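Local structure of CRISPR pre-crRNA endoribonuclease Cas5d (Mannheimia succiniciproducens, 3KG4) at residues A[6-18]-A[29-42]. The protein processes CRISPR precursor transcripts as a metal-independent endoribonuclease of the Cas5 family, helping to supply crRNA for defence against mobile genetic elements. Residues are numbered along the deposited sequence; the frame is centred on the assembly and turned at random.
Sequences RIRLHIWGDYACF and SYDVITPSAARGIL
Strand 7-13 meets helix 35-42 almost at right angles, the segment axes 10.9 Å apart and their directions 100° apart, while beyond the corner at D14 the chain comes back to pair F18 with S29 and Y30. The helix lies against the sheet through aliphatic ends: I11 CD1 meets I41 CD1 tip to tip at 3.6 Å and also abuts I33 CD1 of the loop leading into the helix, and L9 CD2 touches both I41 CG2 and L42 CD2, the latter also touched by I7 CD1. F18 carries the largest share. Its ring lies flat beneath I33, whose CA sits 3.6 Å from the centroid and only 13° off the normal, a CH-pi contact; with I33 CG1 anti to the backbone N (chi1 -170°), that branch runs on to F18 CE1. A37 CB packs on F18 CD1 at 3.6 Å, obliquely to the ring. The F18 backbone is held at both ends: its N-H bonds to S29 OG (3.0 Å), while its O receives a nearly straight bond from Y30 N (2.7 Å). S29 OG in turn donates to Y30 O, which fixes its hydroxyl, and T34 OG1 caps the helix by accepting from A37 N. With F18 N-H and O and S29 OG each paired here, apolar packing joins helix and sheet in this Cas5 core.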
ATOM      1  N   ARG A   6      -0.044 -15.248   1.757  1.00 37.28           N
ATOM      2  CA  ARG A   6       0.279 -14.182   0.839  1.00 37.19           C
ATOM      3  C   ARG A   6      -0.999 -13.646   0.234  1.00 36.08           C
ATOM      4  O   ARG A   6      -1.841 -14.415  -0.233  1.00 36.22           O
ATOM      5  CB  ARG A   6       1.176 -14.685  -0.288  1.00 37.75           C
ATOM      6  CG  ARG A   6       1.654 -13.565  -1.225  1.00 39.22           C
ATOM      7  CD  ARG A   6       2.563 -14.070  -2.330  1.00 40.23           C
ATOM      8  NE  ARG A   6       1.807 -14.580  -3.480  1.00 41.63           N
ATOM      9  CZ  ARG A   6       2.363 -15.094  -4.578  1.00 42.24           C
ATOM     10  NH1 ARG A   6       3.681 -15.187  -4.699  1.00 42.49           N
ATOM     11  NH2 ARG A   6       1.602 -15.528  -5.560  1.00 42.42           N
ATOM     12  N   ILE A   7      -1.144 -12.325   0.218  1.00 33.81           N
ATOM     13  CA  ILE A   7      -2.229 -11.703  -0.516  1.00 32.28           C
ATOM     14  C   ILE A   7      -1.699 -10.717  -1.545  1.00 30.76           C
ATOM     15  O   ILE A   7      -0.609 -10.163  -1.378  1.00 29.64           O
ATOM     16  CB  ILE A   7      -3.228 -10.985   0.432  1.00 32.51           C
ATOM     17  CG1 ILE A   7      -2.617  -9.770   1.093  1.00 33.03           C
ATOM     18  CG2 ILE A   7      -3.734 -11.953   1.507  1.00 33.03           C
ATOM     19  CD1 ILE A   7      -2.483  -8.520   0.187  1.00 32.22           C
ATOM     20  N   ARG A   8      -2.490 -10.528  -2.592  1.00 29.84           N
ATOM     21  CA  ARG A   8      -2.314  -9.480  -3.574  1.00 30.00           C
ATOM     22  C   ARG A   8      -3.626  -8.717  -3.727  1.00 29.35           C
ATOM     23  O   ARG A   8      -4.712  -9.311  -3.966  1.00 28.67           O
ATOM     24  CB  ARG A   8      -1.907 -10.056  -4.929  1.00 30.30           C
ATOM     25  CG  ARG A   8      -0.512 -10.620  -4.951  1.00 32.31           C
ATOM     26  CD  ARG A   8      -0.268 -11.365  -6.228  1.00 35.72           C
ATOM     27  NE  ARG A   8       1.141 -11.661  -6.405  1.00 37.72           N
ATOM     28  CZ  ARG A   8       1.627 -12.380  -7.411  1.00 39.77           C
ATOM     29  NH1 ARG A   8       0.812 -12.903  -8.334  1.00 39.39           N
ATOM     30  NH2 ARG A   8       2.934 -12.569  -7.497  1.00 40.70           N
ATOM     31  N   LEU A   9      -3.522  -7.404  -3.584  1.00 27.60           N
ATOM     32  CA  LEU A   9      -4.660  -6.495  -3.671  1.00 27.64           C
ATOM     33  C   LEU A   9      -4.359  -5.440  -4.732  1.00 26.81           C
ATOM     34  O   LEU A   9      -3.353  -4.715  -4.669  1.00 26.79           O
ATOM     35  CB  LEU A   9      -4.967  -5.844  -2.298  1.00 26.73           C
ATOM     36  CG  LEU A   9      -6.263  -5.014  -2.204  1.00 26.26           C
ATOM     37  CD1 LEU A   9      -7.529  -5.921  -2.174  1.00 26.88           C
ATOM     38  CD2 LEU A   9      -6.223  -4.064  -0.989  1.00 26.90           C
ATOM     39  N   HIS A  10      -5.231  -5.373  -5.719  1.00 26.30           N
ATOM     40  CA  HIS A  10      -5.223  -4.340  -6.733  1.00 26.24           C
ATOM     41  C   HIS A  10      -5.942  -3.120  -6.175  1.00 26.42           C
ATOM     42  O   HIS A  10      -7.065  -3.231  -5.637  1.00 25.81           O
ATOM     43  CB  HIS A  10      -5.932  -4.871  -7.991  1.00 26.34           C
ATOM     44  CG  HIS A  10      -5.907  -3.928  -9.160  1.00 27.60           C
ATOM     45  ND1 HIS A  10      -6.875  -3.934 -10.135  1.00 28.29           N
ATOM     46  CD2 HIS A  10      -5.054  -2.923  -9.484  1.00 29.21           C
ATOM     47  CE1 HIS A  10      -6.598  -3.008 -11.040  1.00 32.40           C
ATOM     48  NE2 HIS A  10      -5.486  -2.389 -10.676  1.00 30.98           N
ATOM     49  N   ILE A  11      -5.278  -1.968  -6.189  1.00 26.68           N
ATOM     50  CA  ILE A  11      -5.892  -0.714  -5.722  1.00 27.78           C
ATOM     51  C   ILE A  11      -5.723   0.374  -6.759  1.00 28.99           C
ATOM     52  O   ILE A  11      -4.728   0.402  -7.476  1.00 29.01           O
ATOM     53  CB  ILE A  11      -5.329  -0.267  -4.328  1.00 27.88           C
ATOM     54  CG1 ILE A  11      -3.818   0.058  -4.410  1.00 27.99           C
ATOM     55  CG2 ILE A  11      -5.636  -1.336  -3.289  1.00 27.04           C
ATOM     56  CD1 ILE A  11      -3.188   0.612  -3.084  1.00 24.88           C
ATOM     57  N   TRP A  12      -6.711   1.262  -6.862  1.00 29.07           N
ATOM     58  CA  TRP A  12      -6.605   2.381  -7.755  1.00 29.89           C
ATOM     59  C   TRP A  12      -7.449   3.566  -7.282  1.00 29.92           C
ATOM     60  O   TRP A  12      -8.295   3.441  -6.385  1.00 30.39           O
ATOM     61  CB  TRP A  12      -7.011   1.966  -9.160  1.00 29.83           C
ATOM     62  CG  TRP A  12      -8.427   1.521  -9.238  1.00 31.85           C
ATOM     63  CD1 TRP A  12      -9.493   2.289  -9.596  1.00 35.57           C
ATOM     64  CD2 TRP A  12      -8.960   0.208  -8.942  1.00 32.71           C
ATOM     65  NE1 TRP A  12     -10.666   1.540  -9.543  1.00 34.89           N
ATOM     66  CE2 TRP A  12     -10.366   0.266  -9.151  1.00 34.54           C
ATOM     67  CE3 TRP A  12      -8.399  -0.995  -8.509  1.00 33.20           C
ATOM     68  CZ2 TRP A  12     -11.213  -0.843  -8.960  1.00 35.67           C
ATOM     69  CZ3 TRP A  12      -9.249  -2.112  -8.328  1.00 35.36           C
ATOM     70  CH2 TRP A  12     -10.641  -2.018  -8.559  1.00 36.32           C
ATOM     71  N   GLY A  13      -7.219   4.705  -7.907  1.00 30.51           N
ATOM     72  CA  GLY A  13      -7.906   5.945  -7.527  1.00 31.39           C
ATOM     73  C   GLY A  13      -7.556   7.054  -8.477  1.00 31.11           C
ATOM     74  O   GLY A  13      -6.500   7.043  -9.082  1.00 31.99           O
ATOM     75  N   ASP A  14      -8.447   8.030  -8.619  1.00 31.83           N
ATOM     76  CA  ASP A  14      -8.181   9.158  -9.500  1.00 31.96           C
ATOM     77  C   ASP A  14      -7.121  10.070  -8.895  1.00 30.34           C
ATOM     78  O   ASP A  14      -6.416  10.732  -9.626  1.00 29.92           O
ATOM     79  CB  ASP A  14      -9.456   9.974  -9.746  1.00 33.32           C
ATOM     80  CG  ASP A  14     -10.479   9.242 -10.643  1.00 36.43           C
ATOM     81  OD1 ASP A  14     -10.153   8.177 -11.214  1.00 38.37           O
ATOM     82  OD2 ASP A  14     -11.617   9.758 -10.747  1.00 39.82           O
ATOM     83  N   TYR A  15      -7.074  10.128  -7.569  1.00 29.78           N
ATOM     84  CA  TYR A  15      -6.098  10.917  -6.790  1.00 29.30           C
ATOM     85  C   TYR A  15      -5.513  10.177  -5.583  1.00 28.15           C
ATOM     86  O   TYR A  15      -6.154   9.271  -4.995  1.00 27.56           O
ATOM     87  CB  TYR A  15      -6.752  12.197  -6.282  1.00 30.60           C
ATOM     88  CG  TYR A  15      -7.269  13.085  -7.361  1.00 34.24           C
ATOM     89  CD1 TYR A  15      -6.395  13.864  -8.127  1.00 38.79           C
ATOM     90  CD2 TYR A  15      -8.638  13.133  -7.659  1.00 38.25           C
ATOM     91  CE1 TYR A  15      -6.870  14.690  -9.126  1.00 42.70           C
ATOM     92  CE2 TYR A  15      -9.120  13.953  -8.661  1.00 40.32           C
ATOM     93  CZ  TYR A  15      -8.237  14.732  -9.382  1.00 43.91           C
ATOM     94  OH  TYR A  15      -8.711  15.548 -10.369  1.00 47.29           O
ATOM     95  N   ALA A  16      -4.292  10.558  -5.198  1.00 25.69           N
ATOM     96  CA  ALA A  16      -3.644  10.018  -3.997  1.00 25.43           C
ATOM     97  C   ALA A  16      -2.714  11.061  -3.408  1.00 23.75           C
ATOM     98  O   ALA A  16      -2.131  11.847  -4.122  1.00 25.72           O
ATOM     99  CB  ALA A  16      -2.830   8.740  -4.305  1.00 24.15           C
ATOM    100  N   CYS A  17      -2.544  11.024  -2.111  1.00 24.62           N
ATOM    101  CA  CYS A  17      -1.603  11.895  -1.466  1.00 25.52           C
ATOM    102  C   CYS A  17      -0.954  11.184  -0.287  1.00 25.71           C
ATOM    103  O   CYS A  17      -1.545  11.052   0.790  1.00 26.57           O
ATOM    104  CB  CYS A  17      -2.260  13.217  -1.014  1.00 26.38           C
ATOM    105  SG  CYS A  17      -0.979  14.366  -0.486  1.00 29.44           S
ATOM    106  N   PHE A  18       0.259  10.683  -0.529  1.00 24.90           N
ATOM    107  CA  PHE A  18       1.059  10.055   0.489  1.00 24.26           C
ATOM    108  C   PHE A  18       2.073  11.080   0.955  1.00 25.13           C
ATOM    109  O   PHE A  18       3.162  11.255   0.380  1.00 23.95           O
ATOM    110  CB  PHE A  18       1.731   8.807  -0.072  1.00 24.11           C
ATOM    111  CG  PHE A  18       0.787   7.916  -0.769  1.00 23.72           C
ATOM    112  CD1 PHE A  18      -0.162   7.182  -0.050  1.00 24.75           C
ATOM    113  CD2 PHE A  18       0.766   7.855  -2.155  1.00 24.21           C
ATOM    114  CE1 PHE A  18      -1.092   6.346  -0.744  1.00 25.17           C
ATOM    115  CE2 PHE A  18      -0.133   7.042  -2.824  1.00 23.96           C
ATOM    116  CZ  PHE A  18      -1.059   6.290  -2.125  1.00 23.81           C
ATOM    117  N   SER A  29       2.847  14.983  -2.125  1.00 21.87           N
ATOM    118  CA  SER A  29       2.849  13.502  -2.089  1.00 21.89           C
ATOM    119  C   SER A  29       4.214  12.946  -2.516  1.00 21.74           C
ATOM    120  O   SER A  29       4.943  13.501  -3.358  1.00 21.90           O
ATOM    121  CB  SER A  29       1.768  12.938  -3.023  1.00 22.49           C
ATOM    122  OG  SER A  29       1.707  11.485  -3.028  1.00 21.53           O
ATOM    123  N   TYR A  30       4.538  11.815  -1.925  1.00 21.99           N
ATOM    124  CA  TYR A  30       5.539  10.949  -2.453  1.00 20.80           C
ATOM    125  C   TYR A  30       5.114  10.501  -3.847  1.00 21.09           C
ATOM    126  O   TYR A  30       3.946  10.661  -4.245  1.00 22.09           O
ATOM    127  CB  TYR A  30       5.662   9.757  -1.580  1.00 20.86           C
ATOM    128  CG  TYR A  30       6.475   9.889  -0.337  1.00 21.49           C
ATOM    129  CD1 TYR A  30       7.848  10.157  -0.398  1.00 21.69           C
ATOM    130  CD2 TYR A  30       5.919   9.629   0.890  1.00 19.67           C
ATOM    131  CE1 TYR A  30       8.621  10.210   0.756  1.00 21.37           C
ATOM    132  CE2 TYR A  30       6.682   9.684   2.055  1.00 21.22           C
ATOM    133  CZ  TYR A  30       8.035   9.974   1.965  1.00 20.39           C
ATOM    134  OH  TYR A  30       8.822  10.014   3.089  1.00 24.84           O
ATOM    135  N   ASP A  31       6.069   9.961  -4.595  1.00 20.89           N
ATOM    136  CA  ASP A  31       5.828   9.511  -5.963  1.00 22.11           C
ATOM    137  C   ASP A  31       4.966   8.275  -6.063  1.00 20.72           C
ATOM    138  O   ASP A  31       4.341   8.067  -7.106  1.00 22.64           O
ATOM    139  CB  ASP A  31       7.166   9.200  -6.694  1.00 21.67           C
ATOM    140  CG  ASP A  31       8.004  10.406  -6.932  1.00 25.56           C
ATOM    141  OD1 ASP A  31       7.667  11.500  -6.437  1.00 24.82           O
ATOM    142  OD2 ASP A  31       9.011  10.280  -7.692  1.00 27.04           O
ATOM    143  N   VAL A  32       4.933   7.482  -5.002  1.00 19.94           N
ATOM    144  CA  VAL A  32       4.181   6.227  -4.952  1.00 19.32           C
ATOM    145  C   VAL A  32       3.686   6.019  -3.517  1.00 19.99           C
ATOM    146  O   VAL A  32       4.125   6.677  -2.560  1.00 18.74           O
ATOM    147  CB  VAL A  32       5.076   5.004  -5.322  1.00 18.20           C
ATOM    148  CG1 VAL A  32       5.731   5.176  -6.768  1.00 19.38           C
ATOM    149  CG2 VAL A  32       6.200   4.823  -4.294  1.00 21.12           C
ATOM    150  N   ILE A  33       2.814   5.036  -3.380  1.00 19.09           N
ATOM    151  CA  ILE A  33       2.348   4.612  -2.080  1.00 19.95           C
ATOM    152  C   ILE A  33       3.470   4.082  -1.165  1.00 20.83           C
ATOM    153  O   ILE A  33       4.408   3.386  -1.601  1.00 20.79           O
ATOM    154  CB  ILE A  33       1.175   3.571  -2.268  1.00 18.32           C
ATOM    155  CG1 ILE A  33       0.491   3.284  -0.925  1.00 20.21           C
ATOM    156  CG2 ILE A  33       1.727   2.281  -2.854  1.00 18.90           C
ATOM    157  CD1 ILE A  33      -0.887   2.633  -1.045  1.00 23.47           C
ATOM    158  N   THR A  34       3.398   4.467   0.108  1.00 21.15           N
ATOM    159  CA  THR A  34       4.297   4.005   1.119  1.00 22.31           C
ATOM    160  C   THR A  34       3.816   2.659   1.640  1.00 23.14           C
ATOM    161  O   THR A  34       2.628   2.354   1.533  1.00 24.15           O
ATOM    162  CB  THR A  34       4.329   4.989   2.315  1.00 22.35           C
ATOM    163  OG1 THR A  34       2.979   5.197   2.787  1.00 22.09           O
ATOM    164  CG2 THR A  34       4.943   6.365   1.874  1.00 21.78           C
ATOM    165  N   PRO A  35       4.730   1.856   2.229  1.00 23.74           N
ATOM    166  CA  PRO A  35       4.355   0.640   2.929  1.00 23.97           C
ATOM    167  C   PRO A  35       3.315   0.960   4.015  1.00 24.24           C
ATOM    168  O   PRO A  35       2.363   0.224   4.193  1.00 21.60           O
ATOM    169  CB  PRO A  35       5.665   0.202   3.569  1.00 25.41           C
ATOM    170  CG  PRO A  35       6.742   0.742   2.553  1.00 25.59           C
ATOM    171  CD  PRO A  35       6.195   2.025   2.119  1.00 24.52           C
ATOM    172  N   SER A  36       3.533   2.080   4.724  1.00 24.74           N
ATOM    173  CA  SER A  36       2.641   2.562   5.782  1.00 25.44           C
ATOM    174  C   SER A  36       1.195   2.708   5.292  1.00 24.45           C
ATOM    175  O   SER A  36       0.253   2.158   5.894  1.00 24.74           O
ATOM    176  CB  SER A  36       3.180   3.906   6.314  1.00 27.00           C
ATOM    177  OG  SER A  36       2.526   4.249   7.509  1.00 31.06           O
ATOM    178  N   ALA A  37       1.004   3.392   4.175  1.00 23.00           N
ATOM    179  CA  ALA A  37      -0.335   3.564   3.603  1.00 23.36           C
ATOM    180  C   ALA A  37      -0.942   2.261   3.091  1.00 23.74           C
ATOM    181  O   ALA A  37      -2.185   2.041   3.182  1.00 23.26           O
ATOM    182  CB  ALA A  37      -0.346   4.643   2.471  1.00 22.66           C
ATOM    183  N   ALA A  38      -0.088   1.417   2.527  1.00 22.52           N
ATOM    184  CA  ALA A  38      -0.529   0.127   1.999  1.00 22.91           C
ATOM    185  C   ALA A  38      -1.056  -0.752   3.140  1.00 22.19           C
ATOM    186  O   ALA A  38      -2.120  -1.362   3.012  1.00 21.76           O
ATOM    187  CB  ALA A  38       0.622  -0.581   1.200  1.00 21.61           C
ATOM    188  N   ARG A  39      -0.332  -0.767   4.245  1.00 23.32           N
ATOM    189  CA  ARG A  39      -0.698  -1.529   5.394  1.00 25.31           C
ATOM    190  C   ARG A  39      -2.012  -1.010   5.999  1.00 26.49           C
ATOM    191  O   ARG A  39      -2.820  -1.806   6.480  1.00 26.28           O
ATOM    192  CB  ARG A  39       0.433  -1.489   6.412  1.00 27.51           C
ATOM    193  CG  ARG A  39       0.172  -2.317   7.660  1.00 32.79           C
ATOM    194  CD  ARG A  39       1.427  -2.530   8.505  1.00 38.94           C
ATOM    195  NE  ARG A  39       1.717  -1.306   9.239  1.00 43.11           N
ATOM    196  CZ  ARG A  39       1.334  -1.045  10.483  1.00 49.02           C
ATOM    197  NH1 ARG A  39       0.649  -1.932  11.204  1.00 51.01           N
ATOM    198  NH2 ARG A  39       1.674   0.118  11.023  1.00 50.59           N
ATOM    199  N   GLY A  40      -2.205   0.304   5.969  1.00 26.32           N
ATOM    200  CA  GLY A  40      -3.483   0.921   6.374  1.00 26.47           C
ATOM    201  C   GLY A  40      -4.639   0.409   5.531  1.00 25.94           C
ATOM    202  O   GLY A  40      -5.734   0.144   6.038  1.00 25.07           O
ATOM    203  N   ILE A  41      -4.402   0.288   4.239  1.00 24.77           N
ATOM    204  CA  ILE A  41      -5.418  -0.107   3.309  1.00 25.01           C
ATOM    205  C   ILE A  41      -5.789  -1.574   3.588  1.00 25.75           C
ATOM    206  O   ILE A  41      -6.982  -1.901   3.636  1.00 25.74           O
ATOM    207  CB  ILE A  41      -4.984   0.111   1.854  1.00 25.34           C
ATOM    208  CG1 ILE A  41      -5.021   1.600   1.473  1.00 25.89           C
ATOM    209  CG2 ILE A  41      -5.842  -0.749   0.865  1.00 26.80           C
ATOM    210  CD1 ILE A  41      -4.462   1.887   0.083  1.00 28.92           C
ATOM    211  N   LEU A  42      -4.775  -2.437   3.801  1.00 24.89           N
ATOM    212  CA  LEU A  42      -5.036  -3.840   4.111  1.00 25.09           C
ATOM    213  C   LEU A  42      -5.811  -4.002   5.445  1.00 25.73           C
ATOM    214  O   LEU A  42      -6.745  -4.770   5.496  1.00 25.68           O
ATOM    215  CB  LEU A  42      -3.752  -4.640   4.180  1.00 24.33           C
ATOM    216  CG  LEU A  42      -2.878  -4.698   2.896  1.00 22.31           C
ATOM    217  CD1 LEU A  42      -1.660  -5.629   3.138  1.00 25.93           C
ATOM    218  CD2 LEU A  42      -3.639  -5.157   1.701  1.00 24.04           C
TER